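Local coordinates for protein glycoside hydrolase family 81 (Clostridium thermocellum, PDB 6FOP) that probably hydrolyses beta-1,3-glucans such as laminarin, acting as a family 81 glycoside hydrolase of the cellulosome, at residues Y222-T228 against A247-E253; P132-F138 against N199-V205; G258-Y264 against M288-T294; T59-K63 against H85-T90. All blocks are in the same frame, centred on the assembly; numbering follows the deposited sequence.

Contact 1: Y222-T228 against A247-E253; sequences YCFVTDT and AEVSVKE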
# COMPACT_ATOMS: atom_id res chain seq x y z
N TYR A 222 24.69 18.85 1.91
CA TYR A 222 25.69 18.17 1.12
C TYR A 222 25.83 16.70 1.44
O TYR A 222 26.76 16.06 0.98
CB TYR A 222 27.04 18.95 1.18
CG TYR A 222 26.84 20.41 0.85
CD1 TYR A 222 26.57 20.81 -0.45
CD2 TYR A 222 26.79 21.37 1.83
CE1 TYR A 222 26.30 22.14 -0.77
CE2 TYR A 222 26.55 22.72 1.53
CZ TYR A 222 26.32 23.10 0.22
OH TYR A 222 26.07 24.43 -0.06
N CYS A 223 24.88 16.18 2.22
CA CYS A 223 24.82 14.75 2.54
C CYS A 223 23.79 14.15 1.59
O CYS A 223 22.60 14.08 1.89
CB CYS A 223 24.45 14.55 4.00
SG CYS A 223 25.77 15.07 5.13
N PHE A 224 24.23 13.80 0.40
CA PHE A 224 23.32 13.35 -0.66
C PHE A 224 22.86 11.92 -0.36
O PHE A 224 23.68 11.04 -0.12
CB PHE A 224 24.02 13.39 -2.01
CG PHE A 224 24.11 14.77 -2.64
CD1 PHE A 224 24.13 15.94 -1.88
CD2 PHE A 224 24.19 14.87 -4.02
CE1 PHE A 224 24.20 17.18 -2.50
CE2 PHE A 224 24.26 16.11 -4.62
CZ PHE A 224 24.25 17.25 -3.87
N VAL A 225 21.54 11.70 -0.39
CA VAL A 225 21.00 10.36 -0.17
C VAL A 225 21.25 9.52 -1.41
O VAL A 225 20.83 9.89 -2.49
CB VAL A 225 19.51 10.39 0.19
CG1 VAL A 225 18.98 8.97 0.29
CG2 VAL A 225 19.34 11.08 1.53
N THR A 226 21.96 8.40 -1.23
CA THR A 226 22.33 7.51 -2.33
C THR A 226 21.67 6.14 -2.26
O THR A 226 21.76 5.38 -3.23
CB THR A 226 23.86 7.35 -2.41
OG1 THR A 226 24.36 6.97 -1.12
CG2 THR A 226 24.48 8.68 -2.81
N ASP A 227 20.97 5.84 -1.16
CA ASP A 227 20.19 4.59 -1.07
C ASP A 227 19.19 4.76 0.07
O ASP A 227 19.43 5.52 1.01
CB ASP A 227 21.10 3.37 -0.84
CG ASP A 227 20.43 2.04 -1.20
OD1 ASP A 227 19.40 2.01 -1.85
OD2 ASP A 227 21.01 1.00 -0.81
N THR A 228 18.08 4.04 -0.03
CA THR A 228 17.06 4.00 1.00
C THR A 228 16.57 2.54 1.12
O THR A 228 16.37 1.86 0.10
CB THR A 228 15.87 4.94 0.75
OG1 THR A 228 15.19 4.58 -0.46
CG2 THR A 228 16.35 6.41 0.68
N ALA A 247 18.56 5.60 5.40
CA ALA A 247 19.08 6.33 4.25
C ALA A 247 20.59 6.28 4.32
O ALA A 247 21.18 6.50 5.37
CB ALA A 247 18.60 7.78 4.29
N GLU A 248 21.22 5.97 3.20
CA GLU A 248 22.66 6.05 3.04
C GLU A 248 22.95 7.45 2.50
O GLU A 248 22.32 7.86 1.54
CB GLU A 248 23.13 5.01 2.03
CG GLU A 248 24.59 5.02 1.69
CD GLU A 248 24.87 4.09 0.51
OE1 GLU A 248 24.65 4.49 -0.68
OE2 GLU A 248 25.28 2.96 0.79
N VAL A 249 23.95 8.13 3.06
CA VAL A 249 24.40 9.41 2.53
C VAL A 249 25.86 9.38 2.07
O VAL A 249 26.71 8.66 2.64
CB VAL A 249 24.18 10.57 3.50
CG1 VAL A 249 22.71 10.75 3.83
CG2 VAL A 249 24.99 10.43 4.77
N SER A 250 26.10 10.15 1.00
CA SER A 250 27.44 10.39 0.50
C SER A 250 27.71 11.89 0.72
O SER A 250 26.98 12.76 0.23
CB SER A 250 27.50 9.93 -0.96
OG SER A 250 27.17 8.52 -1.02
N VAL A 251 28.75 12.17 1.49
CA VAL A 251 29.05 13.54 1.89
C VAL A 251 29.88 14.24 0.81
O VAL A 251 31.04 13.89 0.56
CB VAL A 251 29.80 13.57 3.22
CG1 VAL A 251 30.07 15.02 3.63
CG2 VAL A 251 29.03 12.83 4.31
N LYS A 252 29.28 15.24 0.17
CA LYS A 252 29.92 15.95 -0.94
C LYS A 252 30.91 17.03 -0.49
O LYS A 252 31.85 17.34 -1.21
CB LYS A 252 28.89 16.55 -1.89
CG LYS A 252 27.90 15.54 -2.45
CD LYS A 252 28.60 14.44 -3.26
CE LYS A 252 27.65 13.38 -3.72
NZ LYS A 252 28.44 12.27 -4.32
N GLU A 253 30.70 17.59 0.69
CA GLU A 253 31.67 18.51 1.32
C GLU A 253 31.27 18.67 2.76
O GLU A 253 30.15 18.32 3.14
CB GLU A 253 31.73 19.86 0.62
CG GLU A 253 30.41 20.62 0.61
CD GLU A 253 30.62 22.07 0.16
OE1 GLU A 253 30.79 22.30 -1.07
OE2 GLU A 253 30.57 22.95 1.05
O HOH W 1 24.29 3.10 -3.08
O HOH W 2 23.90 1.01 -0.89
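Ala-247, within strand 240-251, pairs with Thr-228, with its CB 4.2 Å from CG1 of Val-225; Ala-247 CA makes a CA-H...O contact of 3.4 Å with Asp-227 O. Glu-248 faces two residues at once: its N donates to Asp-227 O (2.9 Å) and its O accepts from Thr-226 N (2.8 Å), so the first strand carries one extra residue here and the register slips. Its carboxylate OE1 takes a short bond from Thr-226 OG1 (2.5 Å), and a water lies between Glu-248 OE2 and OD2 of Asp-227, whose OD1 forms a salt bridge with Lys-229. Val-249 restores the register opposite Val-225 on the other face, its CG1 4.1 Å from Val-225 CG2 and its CB 4.0 Å from Cys-223 CB. Ser-250 and Phe-224 form the next, hydrogen-bonded pair, Ser-250 N to Phe-224 O at 2.8 Å and Phe-224 N to Ser-250 O at 2.9 Å, while Ser-250 OG reaches Thr-226 OG1 (3.2 Å). Val-251 CG2 meets Cys-223 SG at 4.0 Å. Past the strand, Lys-252 N bonds to Tyr-222 O (2.8 Å) and its CG sits squarely over the Phe-224 ring, a CH-pi contact. Glu-253 CG makes another on the Tyr-222 ring, its carboxylate turning to Tyr-200 and Gln-161. The whole is the open end of a long antiparallel beta hairpin, strands 223-235 and 240-251, interrupted by a beta bulge at Thr-226 and Asp-227.

Contact 2: P132-F138 against N199-V205; sequences PYAYFVF and NYFSIAV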
# COMPACT_ATOMS: atom_id res chain seq x y z
N PRO A 132 13.04 16.69 2.88
CA PRO A 132 12.82 18.08 2.42
C PRO A 132 13.82 18.51 1.35
O PRO A 132 13.72 19.63 0.86
CB PRO A 132 13.02 18.88 3.71
CG PRO A 132 14.04 18.12 4.43
CD PRO A 132 13.72 16.67 4.19
N TYR A 133 14.81 17.66 1.05
CA TYR A 133 15.83 17.93 0.04
C TYR A 133 15.54 17.28 -1.29
O TYR A 133 14.84 16.25 -1.35
CB TYR A 133 17.18 17.41 0.47
CG TYR A 133 17.75 18.04 1.72
CD1 TYR A 133 18.46 19.26 1.65
CD2 TYR A 133 17.65 17.42 2.95
CE1 TYR A 133 19.00 19.83 2.78
CE2 TYR A 133 18.18 18.00 4.09
CZ TYR A 133 18.87 19.21 3.99
OH TYR A 133 19.43 19.73 5.16
N ALA A 134 16.11 17.85 -2.36
CA ALA A 134 16.31 17.14 -3.63
C ALA A 134 17.76 17.40 -4.03
O ALA A 134 18.30 18.50 -3.78
CB ALA A 134 15.36 17.57 -4.72
N TYR A 135 18.40 16.39 -4.59
CA TYR A 135 19.85 16.40 -4.83
C TYR A 135 20.13 16.23 -6.32
O TYR A 135 19.46 15.45 -7.00
CB TYR A 135 20.52 15.26 -4.08
CG TYR A 135 20.14 15.14 -2.60
CD1 TYR A 135 20.68 15.96 -1.64
CD2 TYR A 135 19.21 14.19 -2.19
CE1 TYR A 135 20.35 15.85 -0.32
CE2 TYR A 135 18.86 14.07 -0.86
CZ TYR A 135 19.40 14.89 0.08
OH TYR A 135 19.05 14.75 1.41
N PHE A 136 21.13 16.97 -6.83
CA PHE A 136 21.41 17.00 -8.25
C PHE A 136 22.90 16.92 -8.53
O PHE A 136 23.71 17.47 -7.77
CB PHE A 136 20.87 18.31 -8.87
CG PHE A 136 19.39 18.56 -8.62
CD1 PHE A 136 18.97 19.22 -7.49
CD2 PHE A 136 18.44 18.09 -9.52
CE1 PHE A 136 17.61 19.42 -7.24
CE2 PHE A 136 17.09 18.29 -9.27
CZ PHE A 136 16.69 18.96 -8.14
N VAL A 137 23.23 16.28 -9.66
CA VAL A 137 24.60 16.30 -10.19
C VAL A 137 24.48 16.72 -11.65
O VAL A 137 23.67 16.18 -12.40
CB VAL A 137 25.29 14.94 -10.05
CG1 VAL A 137 26.62 14.93 -10.82
CG2 VAL A 137 25.54 14.65 -8.58
N PHE A 138 25.31 17.69 -12.03
CA PHE A 138 25.34 18.26 -13.38
C PHE A 138 26.58 17.81 -14.16
O PHE A 138 27.66 17.61 -13.57
CB PHE A 138 25.34 19.79 -13.28
CG PHE A 138 23.99 20.35 -12.99
CD1 PHE A 138 23.42 20.22 -11.72
CD2 PHE A 138 23.28 20.99 -13.97
CE1 PHE A 138 22.13 20.69 -11.49
CE2 PHE A 138 22.01 21.47 -13.74
CZ PHE A 138 21.45 21.34 -12.50
N ASN A 199 30.33 19.63 -9.06
CA ASN A 199 29.17 19.58 -9.93
C ASN A 199 27.90 19.09 -9.23
O ASN A 199 26.92 18.78 -9.88
CB ASN A 199 29.46 18.71 -11.16
CG ASN A 199 30.58 19.22 -11.99
OD1 ASN A 199 30.37 20.08 -12.85
ND2 ASN A 199 31.77 18.74 -11.75
N TYR A 200 27.95 19.10 -7.91
CA TYR A 200 26.79 18.75 -7.08
C TYR A 200 26.02 20.01 -6.68
O TYR A 200 26.57 21.12 -6.61
CB TYR A 200 27.25 17.96 -5.85
CG TYR A 200 28.32 18.65 -5.03
CD1 TYR A 200 29.68 18.44 -5.31
CD2 TYR A 200 28.00 19.49 -3.99
CE1 TYR A 200 30.65 19.07 -4.58
CE2 TYR A 200 29.00 20.13 -3.25
CZ TYR A 200 30.32 19.90 -3.55
OH TYR A 200 31.34 20.54 -2.87
N PHE A 201 24.72 19.85 -6.42
CA PHE A 201 23.83 21.02 -6.17
C PHE A 201 22.60 20.45 -5.49
O PHE A 201 22.10 19.41 -5.93
CB PHE A 201 23.45 21.67 -7.50
CG PHE A 201 22.59 22.88 -7.37
CD1 PHE A 201 23.16 24.13 -7.15
CD2 PHE A 201 21.21 22.79 -7.45
CE1 PHE A 201 22.40 25.25 -7.04
CE2 PHE A 201 20.42 23.93 -7.33
CZ PHE A 201 21.02 25.16 -7.11
N SER A 202 22.13 21.08 -4.41
CA SER A 202 20.89 20.59 -3.77
C SER A 202 19.98 21.74 -3.43
O SER A 202 20.40 22.90 -3.40
CB SER A 202 21.20 19.76 -2.52
OG SER A 202 21.83 20.53 -1.53
N ILE A 203 18.73 21.41 -3.14
CA ILE A 203 17.72 22.39 -2.71
C ILE A 203 17.00 21.77 -1.52
O ILE A 203 17.02 20.53 -1.36
CB ILE A 203 16.75 22.78 -3.82
CG1 ILE A 203 15.80 21.63 -4.21
CG2 ILE A 203 17.52 23.26 -5.05
CD1 ILE A 203 14.55 21.48 -3.37
N ALA A 204 16.39 22.61 -0.69
CA ALA A 204 15.46 22.13 0.35
C ALA A 204 14.31 23.05 0.44
O ALA A 204 14.46 24.27 0.30
CB ALA A 204 16.10 22.03 1.73
N VAL A 205 13.14 22.49 0.71
CA VAL A 205 12.01 23.29 1.16
C VAL A 205 12.16 23.52 2.68
O VAL A 205 12.42 22.59 3.44
CB VAL A 205 10.65 22.68 0.80
CG1 VAL A 205 10.44 21.27 1.38
CG2 VAL A 205 9.52 23.60 1.25
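Pro-132 starts the pairing by offering its carbonyl O to Val-205 N (2.9 Å), and its CB touches Val-205 CG1 at 4.2 Å. Tyr-133 stands across from Ala-204, a non-hydrogen-bonded pair in which Tyr-133 CD1 comes 3.6 Å from Ala-204 CB; its hydroxyl bonds to the Tyr-217 carbonyl. Ala-134 and Ile-203 exchange two backbone bonds of 3.0 Å each, N to O, and on the opposite face Ala-134 CB rests 4.1 Å from Ile-203 CG1. Tyr-135 returns to the side of Tyr-133, with its CD1 3.9 Å from CB of Ser-202, whose OG bonds to Ala-221 O. Phe-136 pairs with Phe-201, N to O at 2.8 Å and O to N at 2.9 Å. Phe-136 CD1 lies at the edge of the Phe-201 ring, 4.2 Å from Phe-201 CD2, and the Phe-136 ring edge meets Ile-203 CG1 (4.2 Å from Phe-136 CE1). Val-137 lies opposite Tyr-200, and Phe-138 N closes the ladder on Asn-199 O (2.9 Å). The chemistry is divided by face: Ala-134, Phe-136, Phe-201 and Ile-203 make one side wholly apolar, suited to burial against another layer, whereas the other adds hydroxyls, those of Tyr-133, Ser-202 and Tyr-200 (to Glu-253) bonding beyond the two strands.

Contact 3: G258-Y264 against M288-T294; sequences GTILALY and MKTIQGT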
# COMPACT_ATOMS: atom_id res chain seq x y z
N GLY A 258 24.76 13.41 8.21
CA GLY A 258 23.40 13.10 8.64
C GLY A 258 22.45 13.58 7.58
O GLY A 258 22.85 13.94 6.49
N THR A 259 21.16 13.56 7.91
CA THR A 259 20.15 14.17 7.07
C THR A 259 18.92 14.48 7.91
O THR A 259 18.91 14.23 9.14
CB THR A 259 19.83 13.33 5.82
OG1 THR A 259 19.10 14.12 4.89
CG2 THR A 259 19.02 12.08 6.13
N ILE A 260 17.98 15.15 7.27
CA ILE A 260 16.72 15.50 7.87
C ILE A 260 15.67 14.61 7.20
O ILE A 260 15.50 14.66 5.99
CB ILE A 260 16.37 16.98 7.67
CG1 ILE A 260 17.43 17.89 8.28
CG2 ILE A 260 15.00 17.28 8.27
CD1 ILE A 260 17.29 19.37 7.92
N LEU A 261 14.99 13.79 8.00
CA LEU A 261 13.92 12.89 7.50
C LEU A 261 12.57 13.46 7.96
O LEU A 261 12.43 13.91 9.09
CB LEU A 261 14.10 11.46 7.97
CG LEU A 261 15.40 10.79 7.53
CD1 LEU A 261 15.49 9.43 8.22
CD2 LEU A 261 15.42 10.62 6.02
N ALA A 262 11.63 13.47 7.03
CA ALA A 262 10.27 13.91 7.28
C ALA A 262 9.42 12.63 7.40
O ALA A 262 9.44 11.78 6.52
CB ALA A 262 9.77 14.80 6.14
N LEU A 263 8.59 12.60 8.44
CA LEU A 263 7.76 11.44 8.78
C LEU A 263 6.30 11.77 8.65
O LEU A 263 5.88 12.82 9.09
CB LEU A 263 8.03 10.99 10.22
CG LEU A 263 9.22 10.08 10.47
CD1 LEU A 263 10.55 10.70 10.06
CD2 LEU A 263 9.27 9.68 11.94
N TYR A 264 5.55 10.86 8.04
CA TYR A 264 4.11 10.97 7.98
C TYR A 264 3.48 10.65 9.34
O TYR A 264 4.10 9.94 10.17
CB TYR A 264 3.58 9.99 6.99
CG TYR A 264 3.90 10.20 5.52
CD1 TYR A 264 3.42 11.31 4.83
CD2 TYR A 264 4.69 9.29 4.82
CE1 TYR A 264 3.64 11.45 3.47
CE2 TYR A 264 4.88 9.41 3.45
CZ TYR A 264 4.38 10.49 2.78
OH TYR A 264 4.57 10.54 1.41
N MET A 288 3.73 16.53 8.62
CA MET A 288 4.96 15.74 8.62
C MET A 288 5.88 16.33 9.66
O MET A 288 6.17 17.53 9.61
CB MET A 288 5.64 15.68 7.25
CG MET A 288 4.86 14.88 6.23
SD MET A 288 5.65 14.71 4.63
CE MET A 288 6.61 13.20 4.85
N LYS A 289 6.31 15.52 10.60
CA LYS A 289 7.34 15.89 11.55
C LYS A 289 8.70 15.61 10.94
O LYS A 289 8.82 14.99 9.89
CB LYS A 289 7.16 15.17 12.90
CG LYS A 289 5.88 15.57 13.61
CD LYS A 289 5.85 14.98 15.03
CE LYS A 289 4.57 15.36 15.74
NZ LYS A 289 4.57 14.78 17.11
N THR A 290 9.74 16.12 11.60
CA THR A 290 11.09 15.89 11.14
C THR A 290 11.97 15.36 12.25
O THR A 290 11.77 15.65 13.44
CB THR A 290 11.72 17.16 10.55
OG1 THR A 290 11.75 18.22 11.52
CG2 THR A 290 11.02 17.59 9.28
N ILE A 291 13.00 14.61 11.85
CA ILE A 291 14.03 14.13 12.77
C ILE A 291 15.38 14.32 12.10
O ILE A 291 15.46 14.45 10.87
CB ILE A 291 13.86 12.63 13.14
CG1 ILE A 291 13.96 11.74 11.90
CG2 ILE A 291 12.52 12.46 13.86
CD1 ILE A 291 13.95 10.28 12.22
N GLN A 292 16.42 14.39 12.92
CA GLN A 292 17.79 14.33 12.42
C GLN A 292 18.26 12.91 12.52
O GLN A 292 18.24 12.32 13.61
CB GLN A 292 18.70 15.21 13.26
CG GLN A 292 20.21 15.02 13.02
CD GLN A 292 20.63 15.18 11.61
OE1 GLN A 292 21.37 14.33 11.08
NE2 GLN A 292 20.22 16.28 10.98
N GLY A 293 18.76 12.40 11.41
CA GLY A 293 19.40 11.10 11.41
C GLY A 293 19.27 10.42 10.09
O GLY A 293 18.49 10.84 9.22
N THR A 294 20.01 9.33 9.96
CA THR A 294 19.93 8.52 8.78
C THR A 294 19.05 7.28 8.96
O THR A 294 18.87 6.54 8.01
CB THR A 294 21.33 8.09 8.32
OG1 THR A 294 22.00 7.47 9.42
CG2 THR A 294 22.08 9.32 7.83
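Gly-258 has no CB, and the space is filled by Gln-292 OE1, 3.4 Å from Gly-258 CA, where a CB would clash; NE2 of the same Gln-292 bonds to Tyr-216 OH. Gly-293 is a matter of backbone conformation: its angles would jam a CB against the preceding carbonyl. Gly-293 N bonds to Thr-259 O (2.9 Å). Along the middle, Leu-261 and Ile-291 trade backbone bonds (Leu-261 N to Ile-291 O 3.0 Å, Ile-291 N to Leu-261 O 2.9 Å). On their face Ile-291 CG1 wedges between the leucines, 3.9 Å from Leu-261 CB and 4.0 Å from Leu-263 CD1, while Leu-261 CD1 reaches along to Gly-293 O (3.5 Å). At the far end Met-288 curls its tip into the hollow between Ala-262 and Tyr-264: its CE lies 3.8 Å from Ala-262 CB and over the Tyr-264 ring face, a CH-pi contact, while Met-288 SD makes an oblique Met-aromatic contact, 4.6 Å from that ring's centroid. Strand 286-292 is the middle of a small sheet, between 260-263 and 280-283. Phe-296 of strand 295-301 packs on Leu-261, Leu-263 and Ile-291, helix 211-220 touches Ile-260 through Tyr-216 and Tyr-217, and Tyr-264 is the N-cap of helix 265-268.

Contact 4: T59-K63 against H85-T90; sequences TFKFK and HKNDFT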
# COMPACT_ATOMS: atom_id res chain seq x y z
N THR A 59 7.10 18.05 -4.42
CA THR A 59 6.62 17.42 -5.63
C THR A 59 7.45 17.87 -6.81
O THR A 59 8.05 18.96 -6.78
CB THR A 59 5.12 17.66 -5.86
OG1 THR A 59 4.89 19.04 -6.14
CG2 THR A 59 4.30 17.27 -4.63
N PHE A 60 7.45 17.06 -7.86
CA PHE A 60 8.33 17.29 -9.01
C PHE A 60 7.63 16.98 -10.31
O PHE A 60 6.63 16.24 -10.33
CB PHE A 60 9.59 16.40 -8.92
CG PHE A 60 10.32 16.49 -7.61
CD1 PHE A 60 11.25 17.50 -7.40
CD2 PHE A 60 10.07 15.57 -6.58
CE1 PHE A 60 11.90 17.60 -6.19
CE2 PHE A 60 10.71 15.68 -5.37
CZ PHE A 60 11.66 16.69 -5.18
N LYS A 61 8.16 17.47 -11.42
CA LYS A 61 7.73 16.99 -12.71
C LYS A 61 8.83 17.18 -13.72
O LYS A 61 9.39 18.28 -13.83
CB LYS A 61 6.46 17.70 -13.19
CG LYS A 61 5.86 17.02 -14.43
CD LYS A 61 4.59 17.69 -14.95
CE LYS A 61 4.92 18.97 -15.68
NZ LYS A 61 3.67 19.62 -16.16
N PHE A 62 9.16 16.13 -14.46
CA PHE A 62 10.17 16.23 -15.53
C PHE A 62 9.50 16.78 -16.78
O PHE A 62 8.34 16.50 -17.05
CB PHE A 62 10.79 14.85 -15.81
CG PHE A 62 11.64 14.35 -14.67
CD1 PHE A 62 11.07 13.66 -13.60
CD2 PHE A 62 13.03 14.58 -14.66
CE1 PHE A 62 11.84 13.23 -12.55
CE2 PHE A 62 13.79 14.15 -13.59
CZ PHE A 62 13.20 13.45 -12.54
N LYS A 63 10.25 17.61 -17.51
CA LYS A 63 9.82 18.20 -18.79
C LYS A 63 11.06 18.50 -19.61
O LYS A 63 12.17 18.32 -19.13
CB LYS A 63 8.95 19.44 -18.57
CG LYS A 63 9.64 20.56 -17.81
CD LYS A 63 8.69 21.72 -17.57
CE LYS A 63 9.41 22.90 -16.91
NZ LYS A 63 8.43 23.96 -16.54
N HIS A 85 0.60 19.23 -7.52
CA HIS A 85 1.93 19.71 -7.92
C HIS A 85 1.80 21.05 -8.65
O HIS A 85 0.94 21.21 -9.52
CB HIS A 85 2.62 18.70 -8.84
CG HIS A 85 3.84 19.26 -9.50
ND1 HIS A 85 5.02 19.49 -8.83
CD2 HIS A 85 4.02 19.71 -10.77
CE1 HIS A 85 5.88 20.07 -9.65
NE2 HIS A 85 5.31 20.18 -10.84
N LYS A 86 2.66 21.99 -8.28
CA LYS A 86 2.86 23.23 -9.03
C LYS A 86 4.36 23.51 -9.13
O LYS A 86 5.14 23.07 -8.30
CB LYS A 86 2.10 24.42 -8.39
CG LYS A 86 2.45 24.64 -6.93
CD LYS A 86 2.35 26.05 -6.45
CE LYS A 86 2.38 26.10 -4.96
NZ LYS A 86 3.72 26.27 -4.38
N ASN A 87 4.73 24.23 -10.17
CA ASN A 87 6.11 24.66 -10.42
C ASN A 87 6.46 25.90 -9.61
O ASN A 87 6.00 27.01 -9.94
CB ASN A 87 6.24 24.92 -11.92
CG ASN A 87 7.63 25.36 -12.35
OD1 ASN A 87 8.62 24.78 -11.98
ND2 ASN A 87 7.67 26.38 -13.21
N ASP A 88 7.25 25.74 -8.55
CA ASP A 88 7.81 26.91 -7.87
C ASP A 88 9.08 27.32 -8.61
O ASP A 88 9.30 28.52 -8.84
CB ASP A 88 8.07 26.61 -6.38
CG ASP A 88 6.80 26.47 -5.56
OD1 ASP A 88 5.76 27.09 -5.91
OD2 ASP A 88 6.83 25.71 -4.54
N PHE A 89 9.92 26.36 -8.99
CA PHE A 89 11.04 26.65 -9.90
C PHE A 89 11.39 25.39 -10.66
O PHE A 89 11.18 24.25 -10.17
CB PHE A 89 12.28 27.20 -9.17
CG PHE A 89 12.77 26.34 -8.07
CD1 PHE A 89 13.72 25.35 -8.33
CD2 PHE A 89 12.35 26.54 -6.77
CE1 PHE A 89 14.21 24.55 -7.30
CE2 PHE A 89 12.81 25.75 -5.74
CZ PHE A 89 13.77 24.77 -6.01
N THR A 90 11.95 25.58 -11.85
CA THR A 90 12.44 24.47 -12.64
C THR A 90 13.98 24.46 -12.57
O THR A 90 14.63 25.49 -12.81
CB THR A 90 11.93 24.57 -14.10
OG1 THR A 90 10.51 24.38 -14.11
CG2 THR A 90 12.56 23.56 -14.96
O HOH W 3 4.01 21.54 -5.77
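The imidazole of His-85 lays one face over the backbone carbonyl carbon of Phe-60, filling the gap between Thr-59 and Lys-61. Its ring edge meets the threonine: ND1 of His-85 and OG1 of Thr-59 share a 2.7 Å hydrogen bond. A water bonded to the same Thr-59 OG1 (2.7 Å) also accepts from Lys-86 N (2.9 Å), so this one hydroxyl ties the first strand to two consecutive residues of the other segment. His-85 NE2 lies 3.6 Å from Lys-61 CB. At the far end Lys-63 stretches its side chain across until NZ is 3.2 Å from Thr-90 OG1, a weak bond secondary to its salt bridge with Glu-68. Within the second segment, Lys-86 NZ and Asp-88 OD1 form a 2.7 Å salt bridge. No backbone ladder joins the segments, because strand 66-70 runs between 59-63 and 89-93 in the same antiparallel sheet, and the side chains reach over it. Glu-68, on that middle strand, also binds His-85 NE2. Asp-88 and Phe-89 both face Val-69 as a classic beta bulge, and Phe-60 points away from the contact, packing on Ile-53 of the neighbouring strand 53-54.

Contact 2 is the hub, touching the other three. Its Ala-134 and Ile-203 meet Phe-60 and Phe-89 of contact 4 (centres 14 Å apart), so two antiparallel sheets pack face to face, consistent with the N-terminal beta-sandwich of family 81 enzymes. On its other face Tyr-135 CD1 approaches Phe-224 CD1 of contact 1 at 3.5 Å, and Tyr-200 OH lies 2.6 Å from Glu-253 OE1. Contact 1 precedes contact 3 along the chain, strand 260-263 following strand 240-251, and the two also join sideways where Ala-247 N lies 2.8 Å from Thr-294 O. Contacts 3 and 4 stay about 9 Å apart at their nearest atoms. A bound magnesium lies about 7 Å from the Asn-87 side chain, and a calcium about 11 Å from that of Thr-228.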